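Local coordinates for occlusion-derived virus envelope protein E66 (Autographa californica nucleopolyhedrovirus, PDB 3VSN) that cleaves non-sulfated chondroitin as a lyase of the viral envelope, is essential for oral infectivity, and may help breach the peritrophic matrix of the insect midgut, at residues A435-L447 / L456-N468. Residues are numbered along the deposited sequence; the frame is centred on the assembly and turned at random.
Sequences AEMNNLQFKSCTL and LYYNIGVEPNSLN
Y457 meets F442 edge-to-face: its CE1 sits over the centre of the F442 ring, 3.8 Å from CD1 of F442, with the planes at 68°. On the other side of the sheet the Y458 ring lies against K443, whose CB covers one face 3.5 Å from the ring centroid in a CH-pi contact, while C445 SG stands at the ring edge, 3.8 Å from Y458 CE1. Y458 reaches this place because CG sits between backbone N and carbonyl carbon (chi1 67°), folding the ring back across K443. E574 OE2 is hydrogen-bonded to Y458 OH and forms a salt bridge with K443 NZ, so one carboxylate oxygen holds both side-chain ends. Paired backbone bonds join Q441 to G461, K443 to Y458 and C445 to L456; a beta bulge shifts the register between the first two pairs. Beyond the strands, E463 N bonds N438 O almost straight (3.0 Å, 177°), and N438 ND2 donates a hydrogen bond to S466 OG (2.8 Å), which lies close to the amide plane of N438. The antiparallel hairpin of strands 440-449 and 452-461 is central in its sheet, between strands 426-434 and 550-558; M364 of helix 359-364 packs on L440, F442 and Y457, and helix 542-546 packs against V462 and L467.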
ATOM      1  N   ALA A 435       8.039  22.656  -3.339  1.00 14.44           N
ATOM      2  CA  ALA A 435       9.050  23.616  -2.886  1.00 14.86           C
ATOM      3  C   ALA A 435      10.365  22.942  -2.478  1.00 15.32           C
ATOM      4  O   ALA A 435      11.444  23.430  -2.811  1.00 15.39           O
ATOM      5  CB  ALA A 435       8.512  24.473  -1.744  1.00 14.77           C
ATOM      6  N   GLU A 436      10.262  21.807  -1.787  1.00 15.58           N
ATOM      7  CA  GLU A 436      11.434  21.120  -1.231  1.00 15.85           C
ATOM      8  C   GLU A 436      12.227  20.305  -2.257  1.00 15.86           C
ATOM      9  O   GLU A 436      13.319  19.820  -1.958  1.00 15.83           O
ATOM     10  CB  GLU A 436      11.027  20.233  -0.045  1.00 16.48           C
ATOM     11  CG  GLU A 436      10.423  20.979   1.141  1.00 16.88           C
ATOM     12  CD  GLU A 436       8.948  21.322   0.966  1.00 17.41           C
ATOM     13  OE1 GLU A 436       8.310  20.851  -0.000  1.00 17.30           O
ATOM     14  OE2 GLU A 436       8.419  22.073   1.808  1.00 18.20           O
ATOM     15  N   MET A 437      11.678  20.146  -3.459  1.00 15.67           N
ATOM     16  CA  MET A 437      12.410  19.495  -4.545  1.00 15.65           C
ATOM     17  C   MET A 437      12.809  20.514  -5.607  1.00 15.49           C
ATOM     18  O   MET A 437      12.602  20.296  -6.806  1.00 15.01           O
ATOM     19  CB  MET A 437      11.606  18.332  -5.147  1.00 15.88           C
ATOM     20  CG  MET A 437      11.477  17.139  -4.206  1.00 16.36           C
ATOM     21  SD  MET A 437      10.910  15.603  -4.973  1.00 17.08           S
ATOM     22  CE  MET A 437       9.210  16.015  -5.351  1.00 16.35           C
ATOM     23  N   ASN A 438      13.383  21.630  -5.150  1.00 15.29           N
ATOM     24  CA  ASN A 438      13.898  22.673  -6.038  1.00 15.37           C
ATOM     25  C   ASN A 438      12.794  23.332  -6.885  1.00 15.04           C
ATOM     26  O   ASN A 438      13.016  23.700  -8.045  1.00 14.92           O
ATOM     27  CB  ASN A 438      15.012  22.083  -6.919  1.00 15.78           C
ATOM     28  CG  ASN A 438      15.757  23.128  -7.716  1.00 16.18           C
ATOM     29  OD1 ASN A 438      15.985  24.238  -7.244  1.00 16.75           O
ATOM     30  ND2 ASN A 438      16.145  22.773  -8.939  1.00 16.16           N
ATOM     31  N   ASN A 439      11.608  23.481  -6.291  1.00 14.77           N
ATOM     32  CA  ASN A 439      10.422  24.017  -6.983  1.00 14.73           C
ATOM     33  C   ASN A 439      10.016  23.227  -8.232  1.00 14.32           C
ATOM     34  O   ASN A 439       9.443  23.791  -9.171  1.00 14.14           O
ATOM     35  CB  ASN A 439      10.577  25.515  -7.310  1.00 15.49           C
ATOM     36  CG  ASN A 439      10.172  26.421  -6.155  1.00 16.43           C
ATOM     37  OD1 ASN A 439      10.619  27.565  -6.069  1.00 17.60           O
ATOM     38  ND2 ASN A 439       9.313  25.922  -5.275  1.00 16.19           N
ATOM     39  N   LEU A 440      10.320  21.928  -8.240  1.00 13.78           N
ATOM     40  CA  LEU A 440       9.858  21.036  -9.304  1.00 13.48           C
ATOM     41  C   LEU A 440       8.353  21.154  -9.472  1.00 13.30           C
ATOM     42  O   LEU A 440       7.598  21.078  -8.497  1.00 13.63           O
ATOM     43  CB  LEU A 440      10.231  19.576  -9.016  1.00 13.53           C
ATOM     44  CG  LEU A 440       9.685  18.513  -9.984  1.00 13.58           C
ATOM     45  CD1 LEU A 440      10.391  18.560 -11.335  1.00 13.68           C
ATOM     46  CD2 LEU A 440       9.798  17.132  -9.359  1.00 13.58           C
ATOM     47  N   GLN A 441       7.930  21.352 -10.714  1.00 13.01           N
ATOM     48  CA  GLN A 441       6.517  21.355 -11.062  1.00 12.79           C
ATOM     49  C   GLN A 441       6.312  20.546 -12.333  1.00 12.62           C
ATOM     50  O   GLN A 441       7.246  20.376 -13.124  1.00 12.50           O
ATOM     51  CB  GLN A 441       6.003  22.786 -11.250  1.00 12.88           C
ATOM     52  CG  GLN A 441       6.634  23.534 -12.416  1.00 13.16           C
ATOM     53  CD  GLN A 441       5.983  24.880 -12.656  1.00 13.51           C
ATOM     54  OE1 GLN A 441       4.856  24.956 -13.142  1.00 14.03           O
ATOM     55  NE2 GLN A 441       6.691  25.947 -12.318  1.00 13.38           N
ATOM     56  N   PHE A 442       5.097  20.034 -12.514  1.00 12.24           N
ATOM     57  CA  PHE A 442       4.729  19.364 -13.758  1.00 11.99           C
ATOM     58  C   PHE A 442       3.224  19.227 -13.923  1.00 11.94           C
ATOM     59  O   PHE A 442       2.463  19.336 -12.957  1.00 11.88           O
ATOM     60  CB  PHE A 442       5.414  17.985 -13.893  1.00 11.80           C
ATOM     61  CG  PHE A 442       5.170  17.045 -12.734  1.00 11.73           C
ATOM     62  CD1 PHE A 442       3.920  16.463 -12.529  1.00 11.68           C
ATOM     63  CD2 PHE A 442       6.211  16.707 -11.868  1.00 11.80           C
ATOM     64  CE1 PHE A 442       3.704  15.589 -11.469  1.00 11.72           C
ATOM     65  CE2 PHE A 442       6.002  15.824 -10.812  1.00 11.74           C
ATOM     66  CZ  PHE A 442       4.748  15.265 -10.613  1.00 11.76           C
ATOM     67  N   LYS A 443       2.809  19.002 -15.164  1.00 11.78           N
ATOM     68  CA  LYS A 443       1.500  18.432 -15.445  1.00 11.73           C
ATOM     69  C   LYS A 443       1.751  16.990 -15.863  1.00 11.52           C
ATOM     70  O   LYS A 443       2.595  16.728 -16.718  1.00 11.37           O
ATOM     71  CB  LYS A 443       0.793  19.209 -16.555  1.00 11.94           C
ATOM     72  CG  LYS A 443       0.384  20.632 -16.181  1.00 12.42           C
ATOM     73  CD  LYS A 443      -1.077  20.710 -15.759  1.00 12.72           C
ATOM     74  CE  LYS A 443      -1.464  22.093 -15.244  1.00 12.92           C
ATOM     75  NZ  LYS A 443      -1.469  23.164 -16.281  1.00 13.13           N
ATOM     76  N   SER A 444       1.040  16.056 -15.235  1.00 11.33           N
ATOM     77  CA  SER A 444       1.272  14.633 -15.458  1.00 11.27           C
ATOM     78  C   SER A 444      -0.012  13.962 -15.922  1.00 11.18           C
ATOM     79  O   SER A 444      -1.050  14.090 -15.270  1.00 10.98           O
ATOM     80  CB  SER A 444       1.786  13.970 -14.175  1.00 11.28           C
ATOM     81  OG  SER A 444       1.875  12.561 -14.317  1.00 11.43           O
ATOM     82  N   CYS A 445       0.074  13.255 -17.049  1.00 11.07           N
ATOM     83  CA  CYS A 445      -1.059  12.543 -17.630  1.00 11.11           C
ATOM     84  C   CYS A 445      -0.725  11.059 -17.678  1.00 10.96           C
ATOM     85  O   CYS A 445       0.214  10.663 -18.365  1.00 10.89           O
ATOM     86  CB  CYS A 445      -1.319  13.031 -19.059  1.00 11.25           C
ATOM     87  SG  CYS A 445      -1.583  14.807 -19.256  1.00 11.80           S
ATOM     88  N   THR A 446      -1.483  10.240 -16.956  1.00 10.89           N
ATOM     89  CA  THR A 446      -1.268   8.792 -16.991  1.00 10.83           C
ATOM     90  C   THR A 446      -2.549   8.079 -17.402  1.00 10.90           C
ATOM     91  O   THR A 446      -3.624   8.427 -16.932  1.00 10.90           O
ATOM     92  CB  THR A 446      -0.809   8.245 -15.623  1.00 10.90           C
ATOM     93  OG1 THR A 446       0.135   9.143 -15.031  1.00 10.94           O
ATOM     94  CG2 THR A 446      -0.174   6.863 -15.770  1.00 11.04           C
ATOM     95  N   LEU A 447      -2.425   7.088 -18.284  1.00 10.78           N
ATOM     96  CA  LEU A 447      -3.557   6.244 -18.644  1.00 10.92           C
ATOM     97  C   LEU A 447      -3.194   4.768 -18.508  1.00 11.06           C
ATOM     98  O   LEU A 447      -2.233   4.306 -19.131  1.00 11.05           O
ATOM     99  CB  LEU A 447      -4.036   6.557 -20.071  1.00 10.80           C
ATOM    100  CG  LEU A 447      -5.177   5.704 -20.637  1.00 10.81           C
ATOM    101  CD1 LEU A 447      -6.501   6.013 -19.947  1.00 10.68           C
ATOM    102  CD2 LEU A 447      -5.295   5.907 -22.142  1.00 10.86           C
ATOM    103  N   LEU A 456       2.516  10.980 -20.027  1.00 10.04           N
ATOM    104  CA  LEU A 456       2.993  12.237 -20.582  1.00 10.03           C
ATOM    105  C   LEU A 456       3.234  13.227 -19.450  1.00 10.05           C
ATOM    106  O   LEU A 456       2.336  13.492 -18.659  1.00  9.92           O
ATOM    107  CB  LEU A 456       1.980  12.825 -21.579  1.00 10.05           C
ATOM    108  CG  LEU A 456       2.188  14.285 -22.028  1.00 10.05           C
ATOM    109  CD1 LEU A 456       3.464  14.452 -22.847  1.00 10.00           C
ATOM    110  CD2 LEU A 456       0.986  14.807 -22.805  1.00 10.11           C
ATOM    111  N   TYR A 457       4.451  13.757 -19.369  1.00 10.08           N
ATOM    112  CA  TYR A 457       4.710  14.923 -18.541  1.00 10.32           C
ATOM    113  C   TYR A 457       4.872  16.100 -19.482  1.00 10.47           C
ATOM    114  O   TYR A 457       5.577  15.994 -20.487  1.00 10.26           O
ATOM    115  CB  TYR A 457       6.015  14.787 -17.760  1.00 10.23           C
ATOM    116  CG  TYR A 457       6.028  13.886 -16.545  1.00 10.22           C
ATOM    117  CD1 TYR A 457       5.357  14.236 -15.366  1.00 10.30           C
ATOM    118  CD2 TYR A 457       6.786  12.720 -16.546  1.00 10.14           C
ATOM    119  CE1 TYR A 457       5.417  13.421 -14.238  1.00 10.18           C
ATOM    120  CE2 TYR A 457       6.850  11.901 -15.433  1.00 10.24           C
ATOM    121  CZ  TYR A 457       6.168  12.252 -14.280  1.00 10.30           C
ATOM    122  OH  TYR A 457       6.242  11.423 -13.177  1.00 10.29           O
ATOM    123  N   TYR A 458       4.223  17.216 -19.166  1.00 10.71           N
ATOM    124  CA  TYR A 458       4.503  18.469 -19.863  1.00 10.95           C
ATOM    125  C   TYR A 458       4.566  19.614 -18.859  1.00 11.16           C
ATOM    126  O   TYR A 458       4.169  19.452 -17.700  1.00 10.95           O
ATOM    127  CB  TYR A 458       3.488  18.736 -20.981  1.00 11.05           C
ATOM    128  CG  TYR A 458       2.075  19.016 -20.511  1.00 11.34           C
ATOM    129  CD1 TYR A 458       1.153  17.980 -20.351  1.00 11.33           C
ATOM    130  CD2 TYR A 458       1.655  20.320 -20.251  1.00 11.52           C
ATOM    131  CE1 TYR A 458      -0.149  18.238 -19.936  1.00 11.55           C
ATOM    132  CE2 TYR A 458       0.361  20.587 -19.830  1.00 11.73           C
ATOM    133  CZ  TYR A 458      -0.538  19.544 -19.674  1.00 11.60           C
ATOM    134  OH  TYR A 458      -1.823  19.806 -19.255  1.00 11.80           O
ATOM    135  N   ASN A 459       5.068  20.764 -19.308  1.00 11.50           N
ATOM    136  CA  ASN A 459       5.319  21.906 -18.426  1.00 11.78           C
ATOM    137  C   ASN A 459       6.149  21.528 -17.194  1.00 11.83           C
ATOM    138  O   ASN A 459       5.884  22.008 -16.087  1.00 11.82           O
ATOM    139  CB  ASN A 459       4.006  22.597 -18.017  1.00 12.05           C
ATOM    140  CG  ASN A 459       3.313  23.280 -19.182  1.00 12.49           C
ATOM    141  OD1 ASN A 459       3.830  23.325 -20.298  1.00 12.94           O
ATOM    142  ND2 ASN A 459       2.131  23.812 -18.926  1.00 12.64           N
ATOM    143  N   ILE A 460       7.137  20.651 -17.395  1.00 11.84           N
ATOM    144  CA  ILE A 460       8.097  20.310 -16.349  1.00 11.94           C
ATOM    145  C   ILE A 460       8.973  21.537 -16.105  1.00 12.23           C
ATOM    146  O   ILE A 460       9.571  22.081 -17.044  1.00 12.01           O
ATOM    147  CB  ILE A 460       9.007  19.125 -16.745  1.00 11.79           C
ATOM    148  CG1 ILE A 460       8.188  17.850 -16.995  1.00 11.87           C
ATOM    149  CG2 ILE A 460      10.069  18.877 -15.679  1.00 11.76           C
ATOM    150  CD1 ILE A 460       8.981  16.754 -17.679  1.00 11.91           C
ATOM    151  N   GLY A 461       9.038  21.967 -14.851  1.00 12.51           N
ATOM    152  CA  GLY A 461       9.852  23.118 -14.489  1.00 13.03           C
ATOM    153  C   GLY A 461      10.563  22.953 -13.165  1.00 13.35           C
ATOM    154  O   GLY A 461      10.137  22.166 -12.322  1.00 13.11           O
ATOM    155  N   VAL A 462      11.665  23.682 -13.002  1.00 13.55           N
ATOM    156  CA  VAL A 462      12.331  23.827 -11.704  1.00 13.89           C
ATOM    157  C   VAL A 462      12.702  25.294 -11.533  1.00 14.44           C
ATOM    158  O   VAL A 462      12.588  26.075 -12.480  1.00 13.88           O
ATOM    159  CB  VAL A 462      13.606  22.953 -11.558  1.00 13.86           C
ATOM    160  CG1 VAL A 462      13.265  21.464 -11.536  1.00 13.78           C
ATOM    161  CG2 VAL A 462      14.632  23.273 -12.641  1.00 13.96           C
ATOM    162  N   GLU A 463      13.143  25.664 -10.331  1.00 15.27           N
ATOM    163  CA  GLU A 463      13.649  27.016 -10.079  1.00 16.44           C
ATOM    164  C   GLU A 463      14.632  27.406 -11.189  1.00 16.05           C
ATOM    165  O   GLU A 463      15.555  26.650 -11.484  1.00 15.87           O
ATOM    166  CB  GLU A 463      14.332  27.081  -8.706  1.00 17.63           C
ATOM    167  CG  GLU A 463      14.784  28.471  -8.269  1.00 19.26           C
ATOM    168  CD  GLU A 463      13.627  29.407  -7.957  1.00 20.61           C
ATOM    169  OE1 GLU A 463      12.568  28.937  -7.487  1.00 21.80           O
ATOM    170  OE2 GLU A 463      13.777  30.622  -8.178  1.00 21.66           O
ATOM    171  N   PRO A 464      14.421  28.572 -11.832  1.00 16.19           N
ATOM    172  CA  PRO A 464      15.369  28.998 -12.865  1.00 16.34           C
ATOM    173  C   PRO A 464      16.808  29.063 -12.348  1.00 16.69           C
ATOM    174  O   PRO A 464      17.031  29.437 -11.193  1.00 16.61           O
ATOM    175  CB  PRO A 464      14.870  30.397 -13.235  1.00 16.30           C
ATOM    176  CG  PRO A 464      13.399  30.335 -12.976  1.00 16.25           C
ATOM    177  CD  PRO A 464      13.255  29.475 -11.750  1.00 16.13           C
ATOM    178  N   ASN A 465      17.758  28.666 -13.198  1.00 17.11           N
ATOM    179  CA  ASN A 465      19.203  28.788 -12.928  1.00 17.89           C
ATOM    180  C   ASN A 465      19.732  27.944 -11.768  1.00 17.76           C
ATOM    181  O   ASN A 465      20.768  28.266 -11.180  1.00 18.17           O
ATOM    182  CB  ASN A 465      19.600  30.263 -12.761  1.00 18.90           C
ATOM    183  CG  ASN A 465      19.192  31.105 -13.951  1.00 19.97           C
ATOM    184  OD1 ASN A 465      19.451  30.737 -15.100  1.00 20.73           O
ATOM    185  ND2 ASN A 465      18.531  32.228 -13.688  1.00 20.39           N
ATOM    186  N   SER A 466      19.043  26.843 -11.477  1.00 17.36           N
ATOM    187  CA  SER A 466      19.305  26.044 -10.279  1.00 17.11           C
ATOM    188  C   SER A 466      20.022  24.717 -10.532  1.00 17.12           C
ATOM    189  O   SER A 466      20.412  24.035  -9.580  1.00 16.99           O
ATOM    190  CB  SER A 466      17.985  25.754  -9.565  1.00 16.88           C
ATOM    191  OG  SER A 466      17.143  24.967 -10.395  1.00 16.57           O
ATOM    192  N   LEU A 467      20.190  24.342 -11.797  1.00 17.06           N
ATOM    193  CA  LEU A 467      20.684  22.996 -12.113  1.00 17.50           C
ATOM    194  C   LEU A 467      22.173  22.895 -12.451  1.00 18.17           C
ATOM    195  O   LEU A 467      22.648  21.815 -12.804  1.00 18.21           O
ATOM    196  CB  LEU A 467      19.840  22.349 -13.221  1.00 17.05           C
ATOM    197  CG  LEU A 467      18.361  22.114 -12.902  1.00 16.93           C
ATOM    198  CD1 LEU A 467      17.649  21.539 -14.117  1.00 16.68           C
ATOM    199  CD2 LEU A 467      18.183  21.214 -11.686  1.00 16.93           C
ATOM    200  N   ASN A 468      22.908  24.004 -12.332  1.00 18.98           N
ATOM    201  CA  ASN A 468      24.350  24.007 -12.617  1.00 19.88           C
ATOM    202  C   ASN A 468      24.650  23.392 -13.994  1.00 20.05           C
ATOM    203  O   ASN A 468      25.488  22.493 -14.125  1.00 20.19           O
ATOM    204  CB  ASN A 468      25.118  23.283 -11.496  1.00 20.45           C
ATOM    205  CG  ASN A 468      26.627  23.455 -11.600  1.00 21.28           C
ATOM    206  OD1 ASN A 468      27.118  24.456 -12.117  1.00 22.22           O
ATOM    207  ND2 ASN A 468      27.366  22.469 -11.110  1.00 21.79           N
TER
HETATM  208  O   HOH W   1       3.671  22.807 -14.533  1.00 14.78           O
HETATM  209  O   HOH W   2       1.500  23.859 -16.081  1.00 15.19           O